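PDB 1QHB: haloperoxidase, which catalyses the halogenation of organic substrates, using hydrogen peroxide to oxidise bromide at a vanadate cofactor. Local coordinates for residues Gly544-Gly549 with Ser554-Ser559. Residues are numbered along the deposited sequence; the frame is centred on the assembly and turned at random.
Sequences GRNMAG and SDQFES. With PO4 (phosphate ion), chain G.
Gln556 meets Asn546 and Arg545 where the end of helix 530-548, closed by a Schellman motif at Gly549, faces the start of helix 553-574, two helices of the vanadium haloperoxidase fold joined by a short loop. The pair illustrates how an anion pocket is assembled piecemeal: this helix end and loop supply Arg545 and His551, other parts of the chain the remaining ligands. Between the helices the touch is van der Waals and small, 113 Å² in all. The Asn546 and Gln556 side chains run antiparallel, one past the other, their amide planes turned 49° apart, and Asn546 OD1 rests 3.3 Å from Gln556 CG. A kink at chi2 (-36°) brings Gln556 NE2 within 4.0 Å of Arg545 CB; this nitrogen is hydrogen-bonded to Ala542 O and Ser483 OG.

Polar contacts take over at the pocket. Kinks at chi2 and chi3 lead the Arg545 guanidinium away from the helix contact to a phosphate, probably from the crystallisation liquor, that sits where vanadate would bind; Lys398, Arg406, Ser483, Gly484, His485 and His551 also hold it. Asp555 OD2 is hydrogen-bonded to His551 ND1, a second-shell bond that probably orients the imidazole. On the phosphate, Arg545 NE reaches O2 only weakly, whereas NH2 meets O1 in the guanidinium plane at 2.8 Å, with an N-H...O angle of 161°.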
loop_
_atom_site.group_PDB
_atom_site.type_symbol
_atom_site.label_atom_id
_atom_site.label_comp_id
_atom_site.label_asym_id
_atom_site.label_seq_id
_atom_site.Cartn_x
_atom_site.Cartn_y
_atom_site.Cartn_z
ATOM N N GLY A 544 16.764 16.429 48.494
ATOM C CA GLY A 544 16.026 17.467 49.221
ATOM C C GLY A 544 14.575 17.034 49.473
ATOM O O GLY A 544 14.009 17.444 50.484
ATOM N N ARG A 545 13.900 16.278 48.569
ATOM C CA ARG A 545 12.496 15.922 48.764
ATOM C C ARG A 545 12.356 14.909 49.906
ATOM O O ARG A 545 11.449 14.968 50.750
ATOM C CB ARG A 545 11.792 15.405 47.508
ATOM C CG ARG A 545 11.864 16.312 46.276
ATOM C CD ARG A 545 10.983 17.526 46.443
ATOM N NE ARG A 545 9.601 17.087 46.321
ATOM C CZ ARG A 545 8.518 17.856 46.547
ATOM N NH1 ARG A 545 8.734 19.100 46.887
ATOM N NH2 ARG A 545 7.332 17.313 46.405
ATOM N N ASN A 546 13.353 14.071 50.074
ATOM C CA ASN A 546 13.486 13.108 51.141
ATOM C C ASN A 546 13.681 13.823 52.469
ATOM O O ASN A 546 12.954 13.532 53.421
ATOM C CB ASN A 546 14.707 12.211 50.884
ATOM C CG ASN A 546 14.547 11.281 49.701
ATOM O OD1 ASN A 546 13.643 11.435 48.915
ATOM N ND2 ASN A 546 15.425 10.292 49.526
ATOM N N MET A 547 14.506 14.877 52.459
ATOM C CA MET A 547 14.750 15.687 53.663
ATOM C C MET A 547 13.503 16.420 54.108
ATOM O O MET A 547 13.291 16.714 55.283
ATOM C CB MET A 547 15.868 16.679 53.305
ATOM C CG MET A 547 17.246 15.974 53.265
ATOM S SD MET A 547 18.472 17.142 52.648
ATOM C CE MET A 547 19.949 16.169 53.029
ATOM N N ALA A 548 12.588 16.694 53.149
ATOM C CA ALA A 548 11.311 17.330 53.493
ATOM C C ALA A 548 10.367 16.250 53.992
ATOM O O ALA A 548 9.387 16.602 54.610
ATOM C CB ALA A 548 10.681 18.079 52.339
ATOM N N GLY A 549 10.704 14.981 53.759
ATOM C CA GLY A 549 9.841 13.882 54.288
ATOM C C GLY A 549 8.878 13.342 53.232
ATOM O O GLY A 549 7.984 12.560 53.582
ATOM N N SER A 554 14.632 5.110 47.180
ATOM C CA SER A 554 14.358 4.313 45.994
ATOM C C SER A 554 13.489 5.048 44.985
ATOM O O SER A 554 13.681 4.907 43.760
ATOM C CB SER A 554 13.691 2.968 46.352
ATOM O OG SER A 554 12.524 3.254 47.161
ATOM N N ASP A 555 12.595 5.926 45.402
ATOM C CA ASP A 555 11.806 6.744 44.545
ATOM C C ASP A 555 12.723 7.650 43.698
ATOM O O ASP A 555 12.480 7.906 42.506
ATOM C CB ASP A 555 10.948 7.759 45.351
ATOM C CG ASP A 555 9.850 7.157 46.204
ATOM O OD1 ASP A 555 9.446 5.961 46.045
ATOM O OD2 ASP A 555 9.316 7.991 47.013
ATOM N N GLN A 556 13.702 8.248 44.374
ATOM C CA GLN A 556 14.621 9.190 43.737
ATOM C C GLN A 556 15.567 8.516 42.751
ATOM O O GLN A 556 15.675 8.881 41.564
ATOM C CB GLN A 556 15.410 9.977 44.814
ATOM C CG GLN A 556 14.527 10.699 45.811
ATOM C CD GLN A 556 13.253 11.278 45.267
ATOM O OE1 GLN A 556 12.288 10.598 44.959
ATOM N NE2 GLN A 556 13.107 12.569 45.081
ATOM N N PHE A 557 16.288 7.528 43.259
ATOM C CA PHE A 557 17.265 6.847 42.379
ATOM C C PHE A 557 16.583 6.251 41.151
ATOM O O PHE A 557 16.997 6.450 40.021
ATOM C CB PHE A 557 18.101 5.839 43.135
ATOM C CG PHE A 557 19.110 5.127 42.253
ATOM C CD1 PHE A 557 20.248 5.772 41.856
ATOM C CD2 PHE A 557 18.903 3.820 41.866
ATOM C CE1 PHE A 557 21.178 5.125 41.066
ATOM C CE2 PHE A 557 19.831 3.175 41.068
ATOM C CZ PHE A 557 20.992 3.831 40.652
ATOM N N GLU A 558 15.476 5.532 41.325
ATOM C CA GLU A 558 14.823 4.958 40.137
ATOM C C GLU A 558 14.293 6.009 39.173
ATOM O O GLU A 558 14.287 5.734 37.957
ATOM C CB GLU A 558 13.716 3.980 40.551
ATOM C CG GLU A 558 14.268 2.785 41.331
ATOM C CD GLU A 558 15.265 1.951 40.528
ATOM O OE1 GLU A 558 15.404 2.081 39.304
ATOM O OE2 GLU A 558 15.959 1.099 41.121
ATOM N N SER A 559 13.824 7.151 39.657
ATOM C CA SER A 559 13.293 8.191 38.804
ATOM C C SER A 559 14.438 8.890 38.051
ATOM O O SER A 559 14.244 9.358 36.936
ATOM C CB SER A 559 12.535 9.223 39.604
ATOM O OG SER A 559 11.405 8.764 40.279
HETATM P P PO4 G . 7.361 15.037 43.750
HETATM O O1 PO4 G . 6.899 14.865 45.154
HETATM O O2 PO4 G . 8.828 15.290 43.676
HETATM O O3 PO4 G . 6.620 16.150 43.133
HETATM O O4 PO4 G . 7.055 13.735 43.047
#